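Local structure of glucosamine--fructose-6-phosphate aminotransferase [isomerizing] (Francisella tularensis subsp. tularensis, 3TBF) at residues A[225-230]-A[276-281]; A[241-246]-A[257-262]; A[250-255]-A[350-355]. The protein probably converts fructose 6-phosphate to glucosamine 6-phosphate with ammonia from glutamine, this chain being the C-terminal portion with its two SIS domains. All blocks are in the same frame, centred on the assembly; numbering follows the deposited sequence.

In the fold
All three contacts lie in the second SIS domain. From the N terminus, the chain enters strand 229-234, runs back through helix 238-253 and re-enters the sheet on the parallel strand 256-261; interaction 2 closes this short loop by packing the helix on that strand. Interaction 1 closes the wider loop from 225-230 to 276-281, pairing the starts of neighbouring strands 229-234 and 278-283, and interaction 2 nests inside it. Interaction 3 reaches furthest, bringing 350-355 of the last helix back to 250-255, and crosses both others along the chain. Lys355 joins interactions 3 and 1 through the carbonyls of Ser225 and Lys227, while Thr230 O accepts from Glu258 N between interactions 1 and 2.

Interaction 1 of 3, residues A[225-230]-A[276-281]; sequences SDKEHT and NMPIVA
His229 and Met277, a selenomethionine, meet through apolar atoms, their side chains crossing at about a right angle. Met277 CG lies anti to the backbone N (chi1 170°), and bends further along the chain bring the terminal methyl CE to 3.5 Å from His229 CB; SE of the same residue lies 4.0 Å from Thr230 CA. Pro278 fills the next place: its CD sits 3.3 Å from His229 O, while its CG faces Thr230 OG1. Beyond it, Thr230 CG2 touches Val280 CG2 at 3.9 Å. The methylene CE of Lys227 lies against the carbonyl oxygen Asn276 O at 3.3 Å, a van der Waals contact. These residues mark the entry into two adjacent parallel strands, 229-234 and 278-283, of the five-stranded sheet of the SIS fold, with strand order 2-1-3-4-5. No conventional hydrogen bond joins the segments; a CA-H...O contact runs from Thr230 CA to Pro278 O, 3.5 Å with 136° at the hydrogen. The charged end of Lys227 turns elsewhere, NZ forming a salt bridge with Asp226 OD1 at 2.6 Å, the oxygen offering its syn lone pair. That ammonium also bonds Tyr223 O, and His229 ND1 is hydrogen-bonded to His256 ND1 of the second subunit.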
ATOM      1  N   SER A 225      -4.625  16.550  22.120  1.00 32.49           N
ATOM      2  CA  SER A 225      -5.985  16.505  22.704  1.00 33.92           C
ATOM      3  C   SER A 225      -7.068  17.107  21.815  1.00 34.15           C
ATOM      4  O   SER A 225      -8.188  16.623  21.818  1.00 34.00           O
ATOM      5  CB  SER A 225      -6.027  17.188  24.074  1.00 34.45           C
ATOM      6  OG  SER A 225      -5.536  18.506  23.974  1.00 38.05           O
ATOM      7  N   ASP A 226      -6.725  18.157  21.072  1.00 34.53           N
ATOM      8  CA  ASP A 226      -7.670  18.799  20.165  1.00 35.88           C
ATOM      9  C   ASP A 226      -7.462  18.462  18.678  1.00 34.78           C
ATOM     10  O   ASP A 226      -8.075  19.106  17.816  1.00 36.04           O
ATOM     11  CB  ASP A 226      -7.659  20.319  20.353  1.00 36.78           C
ATOM     12  CG  ASP A 226      -6.342  20.957  19.935  1.00 40.09           C
ATOM     13  OD1 ASP A 226      -5.357  20.238  19.655  1.00 40.67           O
ATOM     14  OD2 ASP A 226      -6.295  22.210  19.894  1.00 46.84           O
ATOM     15  N   LYS A 227      -6.644  17.449  18.390  1.00 32.68           N
ATOM     16  CA  LYS A 227      -6.248  17.135  17.030  1.00 30.99           C
ATOM     17  C   LYS A 227      -7.069  16.000  16.468  1.00 29.95           C
ATOM     18  O   LYS A 227      -7.340  15.016  17.182  1.00 29.69           O
ATOM     19  CB  LYS A 227      -4.772  16.769  16.979  1.00 30.32           C
ATOM     20  CG  LYS A 227      -3.839  17.876  17.421  1.00 30.51           C
ATOM     21  CD  LYS A 227      -4.090  19.207  16.660  1.00 30.90           C
ATOM     22  CE  LYS A 227      -3.040  20.264  16.980  1.00 29.74           C
ATOM     23  NZ  LYS A 227      -3.080  20.618  18.402  1.00 31.65           N
ATOM     24  N   GLU A 228      -7.458  16.140  15.190  1.00 28.89           N
ATOM     25  CA  GLU A 228      -8.233  15.082  14.515  0.60 28.32           C
ATOM     26  C   GLU A 228      -7.480  14.437  13.342  1.00 26.44           C
ATOM     27  O   GLU A 228      -7.972  13.499  12.730  1.00 25.80           O
ATOM     28  CB  GLU A 228      -9.602  15.600  14.075  0.60 29.32           C
ATOM     29  CG  GLU A 228     -10.445  16.236  15.197  0.60 33.39           C
ATOM     30  CD  GLU A 228     -11.073  15.228  16.177  0.60 38.16           C
ATOM     31  OE1 GLU A 228     -11.230  14.019  15.830  0.60 39.95           O
ATOM     32  OE2 GLU A 228     -11.412  15.664  17.308  0.60 41.42           O
ATOM     33  N   HIS A 229      -6.272  14.907  13.060  1.00 24.50           N
ATOM     34  CA  HIS A 229      -5.444  14.306  12.044  1.00 23.09           C
ATOM     35  C   HIS A 229      -4.053  14.177  12.592  1.00 21.81           C
ATOM     36  O   HIS A 229      -3.651  14.915  13.497  1.00 21.55           O
ATOM     37  CB  HIS A 229      -5.345  15.186  10.763  1.00 24.37           C
ATOM     38  CG  HIS A 229      -6.660  15.743  10.265  1.00 25.46           C
ATOM     39  ND1 HIS A 229      -7.396  15.148   9.263  1.00 27.81           N
ATOM     40  CD2 HIS A 229      -7.326  16.877  10.596  1.00 26.33           C
ATOM     41  CE1 HIS A 229      -8.484  15.865   9.028  1.00 28.14           C
ATOM     42  NE2 HIS A 229      -8.450  16.934   9.808  1.00 29.86           N
ATOM     43  N   THR A 230      -3.331  13.233  12.025  1.00 20.43           N
ATOM     44  CA  THR A 230      -1.916  13.147  12.152  1.00 20.29           C
ATOM     45  C   THR A 230      -1.336  12.441  10.930  1.00 20.32           C
ATOM     46  O   THR A 230      -1.899  11.474  10.396  1.00 19.15           O
ATOM     47  CB  THR A 230      -1.508  12.309  13.387  1.00 21.14           C
ATOM     48  OG1 THR A 230      -2.001  12.930  14.598  1.00 21.09           O
ATOM     49  CG2 THR A 230       0.022  12.151  13.430  1.00 18.00           C
ATOM     50  N   ASN A 276      -1.852  23.406  12.050  1.00 47.36           N
ATOM     51  CA  ASN A 276      -2.552  22.545  13.035  1.00 46.83           C
ATOM     52  C   ASN A 276      -2.290  21.020  12.913  1.00 43.81           C
ATOM     53  O   ASN A 276      -2.868  20.245  13.661  1.00 43.83           O
ATOM     54  CB  ASN A 276      -4.066  22.844  13.084  1.00 47.16           C
ATOM     55  CG  ASN A 276      -4.387  24.205  13.771  1.00 51.31           C
ATOM     56  OD1 ASN A 276      -3.474  24.934  14.210  1.00 54.87           O
ATOM     57  ND2 ASN A 276      -5.684  24.551  13.843  1.00 52.53           N
HETATM   58  N   MSE A 277      -1.377  20.620  12.031  1.00 40.74           N
HETATM   59  CA  MSE A 277      -1.152  19.218  11.714  1.00 37.86           C
HETATM   60  C   MSE A 277       0.113  18.649  12.356  1.00 36.01           C
HETATM   61  O   MSE A 277       1.211  19.119  12.085  1.00 36.21           O
HETATM   62  CB  MSE A 277      -1.046  19.077  10.203  1.00 38.02           C
HETATM   63  CG  MSE A 277      -0.576  17.738   9.714  1.00 35.82           C
HETATM   64 SE   MSE A 277      -2.008  16.463   9.941  0.60 32.74          SE
HETATM   65  CE  MSE A 277      -3.401  17.362   8.840  1.00 27.82           C
ATOM     66  N   PRO A 278      -0.041  17.619  13.207  1.00 32.94           N
ATOM     67  CA  PRO A 278       1.073  16.860  13.753  1.00 30.94           C
ATOM     68  C   PRO A 278       1.686  15.922  12.741  1.00 29.03           C
ATOM     69  O   PRO A 278       0.961  15.221  12.044  1.00 28.62           O
ATOM     70  CB  PRO A 278       0.442  16.042  14.860  1.00 30.44           C
ATOM     71  CG  PRO A 278      -0.848  16.606  15.101  1.00 31.89           C
ATOM     72  CD  PRO A 278      -1.309  17.227  13.826  1.00 32.60           C
ATOM     73  N   ILE A 279       3.007  15.953  12.638  1.00 27.55           N
ATOM     74  CA  ILE A 279       3.760  15.074  11.777  1.00 26.36           C
ATOM     75  C   ILE A 279       4.682  14.220  12.661  1.00 25.19           C
ATOM     76  O   ILE A 279       5.567  14.718  13.328  1.00 26.15           O
ATOM     77  CB  ILE A 279       4.579  15.860  10.732  1.00 27.56           C
ATOM     78  CG1 ILE A 279       3.676  16.414   9.637  1.00 29.66           C
ATOM     79  CG2 ILE A 279       5.555  14.960   9.998  1.00 27.27           C
ATOM     80  CD1 ILE A 279       2.730  17.469  10.090  1.00 34.04           C
ATOM     81  N   VAL A 280       4.438  12.920  12.704  1.00 23.35           N
ATOM     82  CA  VAL A 280       5.268  12.037  13.515  1.00 22.00           C
ATOM     83  C   VAL A 280       6.191  11.257  12.581  1.00 21.40           C
ATOM     84  O   VAL A 280       5.741  10.633  11.607  1.00 20.96           O
ATOM     85  CB  VAL A 280       4.441  11.074  14.323  1.00 21.11           C
ATOM     86  CG1 VAL A 280       5.358  10.226  15.113  1.00 21.02           C
ATOM     87  CG2 VAL A 280       3.466  11.812  15.250  1.00 19.50           C
ATOM     88  N   ALA A 281       7.479  11.338  12.815  1.00 20.28           N
ATOM     89  CA  ALA A 281       8.397  10.680  11.920  1.00 20.01           C
ATOM     90  C   ALA A 281       9.483   9.961  12.690  1.00 19.95           C
ATOM     91  O   ALA A 281       9.864  10.335  13.799  1.00 21.05           O
ATOM     92  CB  ALA A 281       9.012  11.700  10.906  1.00 20.72           C
TER

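Interaction 2 of 3, residues A[241-246]-A[257-262]; sequences IAIEGA and AEAYPS
Ala242, Ile243 and Ala246 pack on Ala257 and Ala259 within a beta-alpha-beta crossover of the SIS domain, in which strand 229-234 leads through helix 238-253 to strand 256-261, at the edge of the parallel sheet within this chain. The short helix and strand segments run nearly antiparallel, at 173°, and their axes approach to 6.9 Å. Such a close approach goes with the small side chains at the interface, four of the five touching residues named being alanines. Ala259 carries the middle of the contact: its CB bears directly on the helix backbone, 3.4 Å from Ile243 CA, and approaches the carbonyl Ala242 O as well. Ile243 CG1, set beside its own backbone N and anti to the carbonyl carbon (chi1 -69°), touches the same methyl at 3.7 Å. One turn further along the helix, Ala246 CB lies over the strand backbone between the two alanines, 3.9 Å from Ala259 N and 4.0 Å from Ala257 CB. Phe232 of strand 229-234 touches Ala242, Ala246 and Ala257, and thus extends this apolar layer to the neighbouring strand. CB of Glu258 and of Tyr260 points away from the helix. Tyr260 OH makes a weak hydrogen bond to Glu258 OE1, and that carboxylate oxygen also accepts from His256 NE2 of the second subunit, so the polar tips on the strand's other face meet the second subunit, while Tyr260 also packs on Leu265, Pro269 and Leu272 of its own chain. At the far end of the helix segment, Ala257 CB rests 3.5 Å from the carbonyl oxygen Ala246 O.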
ATOM      1  N   ILE A 241       6.877   0.715   9.467  1.00 13.07           N
ATOM      2  CA  ILE A 241       6.845   1.012  10.891  1.00 12.22           C
ATOM      3  C   ILE A 241       5.959   2.249  11.126  1.00 12.81           C
ATOM      4  O   ILE A 241       5.183   2.285  12.090  1.00 12.80           O
ATOM      5  CB  ILE A 241       8.269   1.215  11.435  1.00 14.07           C
ATOM      6  CG1 ILE A 241       9.057  -0.116  11.362  1.00 15.82           C
ATOM      7  CG2 ILE A 241       8.308   1.843  12.885  1.00  9.36           C
ATOM      8  CD1 ILE A 241       8.384  -1.272  11.937  1.00 11.64           C
ATOM      9  N   ALA A 242       6.057   3.250  10.244  1.00 12.69           N
ATOM     10  CA  ALA A 242       5.161   4.415  10.290  1.00 13.26           C
ATOM     11  C   ALA A 242       3.696   4.043  10.109  1.00 12.63           C
ATOM     12  O   ALA A 242       2.808   4.552  10.798  1.00 11.84           O
ATOM     13  CB  ALA A 242       5.589   5.489   9.238  1.00 13.49           C
ATOM     14  N   ILE A 243       3.436   3.159   9.162  1.00 13.70           N
ATOM     15  CA  ILE A 243       2.080   2.659   8.929  1.00 12.94           C
ATOM     16  C   ILE A 243       1.554   1.978  10.169  1.00 14.00           C
ATOM     17  O   ILE A 243       0.386   2.137  10.512  1.00 14.29           O
ATOM     18  CB  ILE A 243       2.069   1.616   7.844  1.00 14.02           C
ATOM     19  CG1 ILE A 243       2.376   2.232   6.485  1.00 13.69           C
ATOM     20  CG2 ILE A 243       0.698   0.897   7.775  1.00 13.02           C
ATOM     21  CD1 ILE A 243       2.360   1.184   5.414  1.00 16.99           C
ATOM     22  N   GLU A 244       2.408   1.223  10.867  1.00 13.75           N
ATOM     23  CA  GLU A 244       1.956   0.573  12.092  1.00 13.97           C
ATOM     24  C   GLU A 244       1.699   1.575  13.184  1.00 13.18           C
ATOM     25  O   GLU A 244       0.728   1.453  13.891  1.00 12.93           O
ATOM     26  CB  GLU A 244       2.959  -0.435  12.598  1.00 14.22           C
ATOM     27  CG  GLU A 244       2.574  -1.039  13.917  1.00 18.57           C
ATOM     28  CD  GLU A 244       1.469  -2.078  13.853  1.00 24.44           C
ATOM     29  OE1 GLU A 244       0.830  -2.240  12.803  1.00 31.98           O
ATOM     30  OE2 GLU A 244       1.215  -2.750  14.884  1.00 31.78           O
ATOM     31  N   GLY A 245       2.594   2.548  13.350  1.00 13.72           N
ATOM     32  CA  GLY A 245       2.311   3.660  14.257  1.00 13.59           C
ATOM     33  C   GLY A 245       0.968   4.347  13.994  1.00 13.79           C
ATOM     34  O   GLY A 245       0.215   4.634  14.917  1.00 13.06           O
ATOM     35  N   ALA A 246       0.658   4.603  12.722  1.00 14.29           N
ATOM     36  CA  ALA A 246      -0.599   5.292  12.372  1.00 14.40           C
ATOM     37  C   ALA A 246      -1.754   4.416  12.686  1.00 14.47           C
ATOM     38  O   ALA A 246      -2.766   4.895  13.136  1.00 15.66           O
ATOM     39  CB  ALA A 246      -0.636   5.721  10.882  1.00 13.56           C
ATOM     40  N   ALA A 257      -5.207   9.132  11.564  1.00 18.05           N
ATOM     41  CA  ALA A 257      -3.782   9.066  11.409  1.00 17.64           C
ATOM     42  C   ALA A 257      -3.551   8.356  10.129  1.00 17.55           C
ATOM     43  O   ALA A 257      -4.197   7.369   9.885  1.00 17.76           O
ATOM     44  CB  ALA A 257      -3.173   8.275  12.547  1.00 17.90           C
ATOM     45  N   GLU A 258      -2.626   8.855   9.315  1.00 17.94           N
ATOM     46  CA  GLU A 258      -2.240   8.213   8.097  1.00 17.54           C
ATOM     47  C   GLU A 258      -0.739   8.295   7.852  1.00 17.55           C
ATOM     48  O   GLU A 258      -0.090   9.354   8.101  1.00 17.92           O
ATOM     49  CB  GLU A 258      -2.956   8.903   6.937  1.00 18.25           C
ATOM     50  CG  GLU A 258      -2.839   8.086   5.653  1.00 21.96           C
ATOM     51  CD  GLU A 258      -3.503   8.748   4.468  1.00 25.08           C
ATOM     52  OE1 GLU A 258      -3.925   9.917   4.660  1.00 29.45           O
ATOM     53  OE2 GLU A 258      -3.562   8.123   3.369  1.00 23.49           O
ATOM     54  N   ALA A 259      -0.201   7.200   7.306  1.00 17.21           N
ATOM     55  CA  ALA A 259       1.226   7.082   7.004  1.00 17.51           C
ATOM     56  C   ALA A 259       1.519   7.240   5.532  1.00 18.16           C
ATOM     57  O   ALA A 259       0.800   6.705   4.691  1.00 18.54           O
ATOM     58  CB  ALA A 259       1.777   5.762   7.483  1.00 15.97           C
ATOM     59  N   TYR A 260       2.612   7.932   5.248  1.00 20.44           N
ATOM     60  CA  TYR A 260       3.101   8.118   3.872  1.00 22.51           C
ATOM     61  C   TYR A 260       4.583   7.781   3.824  1.00 23.87           C
ATOM     62  O   TYR A 260       5.298   8.065   4.789  1.00 24.48           O
ATOM     63  CB  TYR A 260       2.901   9.550   3.449  1.00 22.51           C
ATOM     64  CG  TYR A 260       1.437   9.960   3.271  1.00 24.88           C
ATOM     65  CD1 TYR A 260       0.783   9.802   2.039  1.00 29.34           C
ATOM     66  CD2 TYR A 260       0.737  10.574   4.311  1.00 25.50           C
ATOM     67  CE1 TYR A 260      -0.527  10.202   1.878  1.00 30.95           C
ATOM     68  CE2 TYR A 260      -0.559  10.955   4.176  1.00 29.05           C
ATOM     69  CZ  TYR A 260      -1.201  10.790   2.955  1.00 33.21           C
ATOM     70  OH  TYR A 260      -2.522  11.229   2.831  1.00 39.10           O
ATOM     71  N   PRO A 261       5.043   7.126   2.740  1.00 26.20           N
ATOM     72  CA  PRO A 261       6.494   6.989   2.557  1.00 27.63           C
ATOM     73  C   PRO A 261       7.011   8.384   2.347  1.00 30.11           C
ATOM     74  O   PRO A 261       6.408   9.122   1.572  1.00 29.96           O
ATOM     75  CB  PRO A 261       6.640   6.177   1.254  1.00 27.90           C
ATOM     76  CG  PRO A 261       5.278   5.992   0.684  1.00 26.13           C
ATOM     77  CD  PRO A 261       4.286   6.765   1.518  1.00 26.15           C
ATOM     78  N   SER A 262       8.071   8.769   3.042  1.00 31.93           N
ATOM     79  CA  SER A 262       8.512  10.166   3.011  1.00 34.39           C
ATOM     80  C   SER A 262       8.818  10.727   1.616  1.00 36.25           C
ATOM     81  O   SER A 262       8.662  11.924   1.382  1.00 36.83           O
ATOM     82  CB  SER A 262       9.721  10.332   3.905  1.00 34.42           C
ATOM     83  OG  SER A 262       9.491   9.648   5.131  1.00 36.19           O
TER

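Interaction 3 of 3, residues A[250-255]-A[350-355]; sequences KEISYI and HVAIIK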
ATOM      1  N   LYS A 250      -4.828   5.529  15.249  1.00 21.48           N
ATOM      2  CA  LYS A 250      -6.163   5.536  14.700  1.00 23.83           C
ATOM      3  C   LYS A 250      -7.062   4.579  15.490  1.00 25.41           C
ATOM      4  O   LYS A 250      -8.164   4.942  15.924  1.00 26.14           O
ATOM      5  CB  LYS A 250      -6.025   5.107  13.227  1.00 24.29           C
ATOM      6  CG  LYS A 250      -7.241   5.042  12.387  1.00 28.02           C
ATOM      7  CD  LYS A 250      -6.901   4.935  10.888  1.00 33.41           C
ATOM      8  CE  LYS A 250      -5.688   4.026  10.574  1.00 35.24           C
ATOM      9  NZ  LYS A 250      -5.508   3.769   9.109  1.00 37.58           N
ATOM     10  N   GLU A 251      -6.549   3.378  15.714  1.00 26.64           N
ATOM     11  CA  GLU A 251      -7.281   2.259  16.302  1.00 28.46           C
ATOM     12  C   GLU A 251      -7.739   2.527  17.714  1.00 28.31           C
ATOM     13  O   GLU A 251      -8.772   2.011  18.096  1.00 28.46           O
ATOM     14  CB  GLU A 251      -6.366   1.012  16.345  1.00 30.02           C
ATOM     15  CG  GLU A 251      -7.008  -0.383  16.308  1.00 34.88           C
ATOM     16  CD  GLU A 251      -5.971  -1.534  16.009  1.00 41.00           C
ATOM     17  OE1 GLU A 251      -4.738  -1.320  16.096  1.00 44.94           O
ATOM     18  OE2 GLU A 251      -6.390  -2.672  15.676  1.00 46.15           O
ATOM     19  N   ILE A 252      -6.969   3.285  18.505  1.00 28.07           N
ATOM     20  CA  ILE A 252      -7.351   3.535  19.890  1.00 27.30           C
ATOM     21  C   ILE A 252      -7.593   4.978  20.315  1.00 26.83           C
ATOM     22  O   ILE A 252      -8.246   5.196  21.341  1.00 26.65           O
ATOM     23  CB  ILE A 252      -6.374   2.875  20.878  1.00 28.14           C
ATOM     24  CG1 ILE A 252      -5.077   3.681  21.005  1.00 29.20           C
ATOM     25  CG2 ILE A 252      -6.113   1.414  20.481  1.00 27.18           C
ATOM     26  CD1 ILE A 252      -3.984   2.910  21.822  1.00 29.99           C
ATOM     27  N   SER A 253      -7.082   5.957  19.574  1.00 26.24           N
ATOM     28  CA  SER A 253      -7.451   7.365  19.828  1.00 26.58           C
ATOM     29  C   SER A 253      -8.512   7.891  18.887  1.00 26.44           C
ATOM     30  O   SER A 253      -9.078   8.946  19.113  1.00 27.61           O
ATOM     31  CB  SER A 253      -6.237   8.283  19.750  1.00 27.17           C
ATOM     32  OG  SER A 253      -5.899   8.656  18.444  1.00 23.53           O
ATOM     33  N   TYR A 254      -8.762   7.153  17.821  1.00 25.91           N
ATOM     34  CA  TYR A 254      -9.680   7.564  16.780  1.00 25.93           C
ATOM     35  C   TYR A 254      -9.297   8.824  16.041  1.00 24.25           C
ATOM     36  O   TYR A 254     -10.065   9.278  15.280  1.00 24.01           O
ATOM     37  CB  TYR A 254     -11.113   7.721  17.299  1.00 27.03           C
ATOM     38  CG  TYR A 254     -11.600   6.551  18.106  1.00 30.65           C
ATOM     39  CD1 TYR A 254     -11.209   5.253  17.787  1.00 31.92           C
ATOM     40  CD2 TYR A 254     -12.455   6.740  19.192  1.00 33.55           C
ATOM     41  CE1 TYR A 254     -11.638   4.180  18.535  1.00 33.95           C
ATOM     42  CE2 TYR A 254     -12.907   5.665  19.938  1.00 34.27           C
ATOM     43  CZ  TYR A 254     -12.483   4.383  19.608  1.00 35.25           C
ATOM     44  OH  TYR A 254     -12.921   3.284  20.324  1.00 37.01           O
ATOM     45  N   ILE A 255      -8.096   9.342  16.232  1.00 22.81           N
ATOM     46  CA  ILE A 255      -7.532  10.333  15.342  1.00 21.58           C
ATOM     47  C   ILE A 255      -7.348   9.763  13.934  1.00 21.25           C
ATOM     48  O   ILE A 255      -6.934   8.620  13.766  1.00 20.44           O
ATOM     49  CB  ILE A 255      -6.188  10.817  15.827  1.00 20.50           C
ATOM     50  CG1 ILE A 255      -6.346  11.589  17.131  1.00 21.96           C
ATOM     51  CG2 ILE A 255      -5.581  11.736  14.839  1.00 20.64           C
ATOM     52  CD1 ILE A 255      -4.994  12.017  17.771  1.00 20.66           C
ATOM     53  N   HIS A 350      -0.726   6.938  25.317  1.00 19.17           N
ATOM     54  CA  HIS A 350      -1.007   8.185  26.008  1.00 20.39           C
ATOM     55  C   HIS A 350      -2.029   9.110  25.334  1.00 21.49           C
ATOM     56  O   HIS A 350      -2.788   9.781  26.029  1.00 22.32           O
ATOM     57  CB  HIS A 350       0.268   8.938  26.232  1.00 20.74           C
ATOM     58  CG  HIS A 350       1.157   8.275  27.222  1.00 21.01           C
ATOM     59  ND1 HIS A 350       0.797   8.093  28.540  1.00 24.33           N
ATOM     60  CD2 HIS A 350       2.382   7.727  27.087  1.00 23.60           C
ATOM     61  CE1 HIS A 350       1.782   7.489  29.183  1.00 22.91           C
ATOM     62  NE2 HIS A 350       2.759   7.261  28.323  1.00 24.32           N
ATOM     63  N   VAL A 351      -2.077   9.136  23.993  1.00 20.69           N
ATOM     64  CA  VAL A 351      -3.014  10.000  23.323  1.00 20.36           C
ATOM     65  C   VAL A 351      -4.405   9.440  23.541  1.00 21.09           C
ATOM     66  O   VAL A 351      -5.364  10.193  23.697  1.00 19.67           O
ATOM     67  CB  VAL A 351      -2.655  10.139  21.874  1.00 20.45           C
ATOM     68  CG1 VAL A 351      -3.789  10.788  21.056  1.00 19.24           C
ATOM     69  CG2 VAL A 351      -1.360  10.898  21.795  1.00 19.83           C
ATOM     70  N   ALA A 352      -4.493   8.117  23.645  1.00 21.87           N
ATOM     71  CA  ALA A 352      -5.767   7.461  23.947  1.00 22.91           C
ATOM     72  C   ALA A 352      -6.261   7.861  25.310  1.00 24.26           C
ATOM     73  O   ALA A 352      -7.447   8.153  25.478  1.00 25.72           O
ATOM     74  CB  ALA A 352      -5.644   5.955  23.870  1.00 22.39           C
ATOM     75  N   ILE A 353      -5.368   7.907  26.279  1.00 25.06           N
ATOM     76  CA  ILE A 353      -5.771   8.345  27.615  1.00 26.52           C
ATOM     77  C   ILE A 353      -6.252   9.808  27.613  1.00 28.17           C
ATOM     78  O   ILE A 353      -7.332  10.112  28.111  1.00 27.92           O
ATOM     79  CB  ILE A 353      -4.665   8.193  28.638  1.00 26.60           C
ATOM     80  CG1 ILE A 353      -4.252   6.721  28.739  1.00 26.38           C
ATOM     81  CG2 ILE A 353      -5.129   8.711  30.019  1.00 25.31           C
ATOM     82  CD1 ILE A 353      -5.321   5.825  29.154  1.00 25.01           C
ATOM     83  N   ILE A 354      -5.462  10.694  27.018  1.00 29.60           N
ATOM     84  CA  ILE A 354      -5.884  12.084  26.791  1.00 30.99           C
ATOM     85  C   ILE A 354      -7.274  12.199  26.159  1.00 31.56           C
ATOM     86  O   ILE A 354      -8.069  12.995  26.576  1.00 32.42           O
ATOM     87  CB  ILE A 354      -4.913  12.827  25.868  1.00 31.42           C
ATOM     88  CG1 ILE A 354      -3.572  13.089  26.573  1.00 32.96           C
ATOM     89  CG2 ILE A 354      -5.516  14.134  25.415  1.00 31.30           C
ATOM     90  CD1 ILE A 354      -3.593  14.207  27.560  1.00 34.78           C
ATOM     91  N   LYS A 355      -7.567  11.402  25.153  1.00 31.78           N
ATOM     92  CA  LYS A 355      -8.893  11.444  24.515  1.00 32.27           C
ATOM     93  C   LYS A 355      -9.941  10.682  25.325  1.00 33.35           C
ATOM     94  O   LYS A 355     -11.112  10.751  25.010  1.00 33.11           O
ATOM     95  CB  LYS A 355      -8.844  10.844  23.106  1.00 31.26           C
ATOM     96  CG  LYS A 355      -7.923  11.580  22.087  1.00 30.37           C
ATOM     97  CD  LYS A 355      -8.719  12.503  21.212  1.00 28.83           C
ATOM     98  CE  LYS A 355      -7.853  13.239  20.218  1.00 28.53           C
ATOM     99  NZ  LYS A 355      -8.599  14.351  19.549  1.00 26.76           N
TER
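Ile252 CG1 stands between the backbone N and the carbonyl carbon (chi1 77°) and meets Ala352 CB at 3.7 Å. Val351 CG1, anti to its own backbone N (chi1 167°), reaches both Ser253 CB and Ile255 CD1, each at 3.7 Å. The side chains of Ile255 and Val351 cross at about a right angle, as do those of Ile255 and Lys355. Lys355 contributes the aliphatic part of its chain: CE lies 3.8 Å from Ile255 CG1, and CG passes near Ser253 O. Its ammonium continues beyond this apolar patch to hydrogen bonds with the carbonyls of Lys227 and Ser225. No hydrogen bond crosses between the two segments. Ser253 instead shapes the end of its own helix: OG accepts from Ile255 N at 3.2 Å, with 163° at the hydrogen, an ST turn, and also bonds Leu249 O. Tyr254, with positive phi, turns the chain out of the helix, and Ile255 follows with its CB directed at the other segment. The contact joins the C-terminal end of helix 238-253, just before strand 256-261, to the last turns of helix 335-355, whose Val351 and Ile354 also touch Ser221 of helix 214-221.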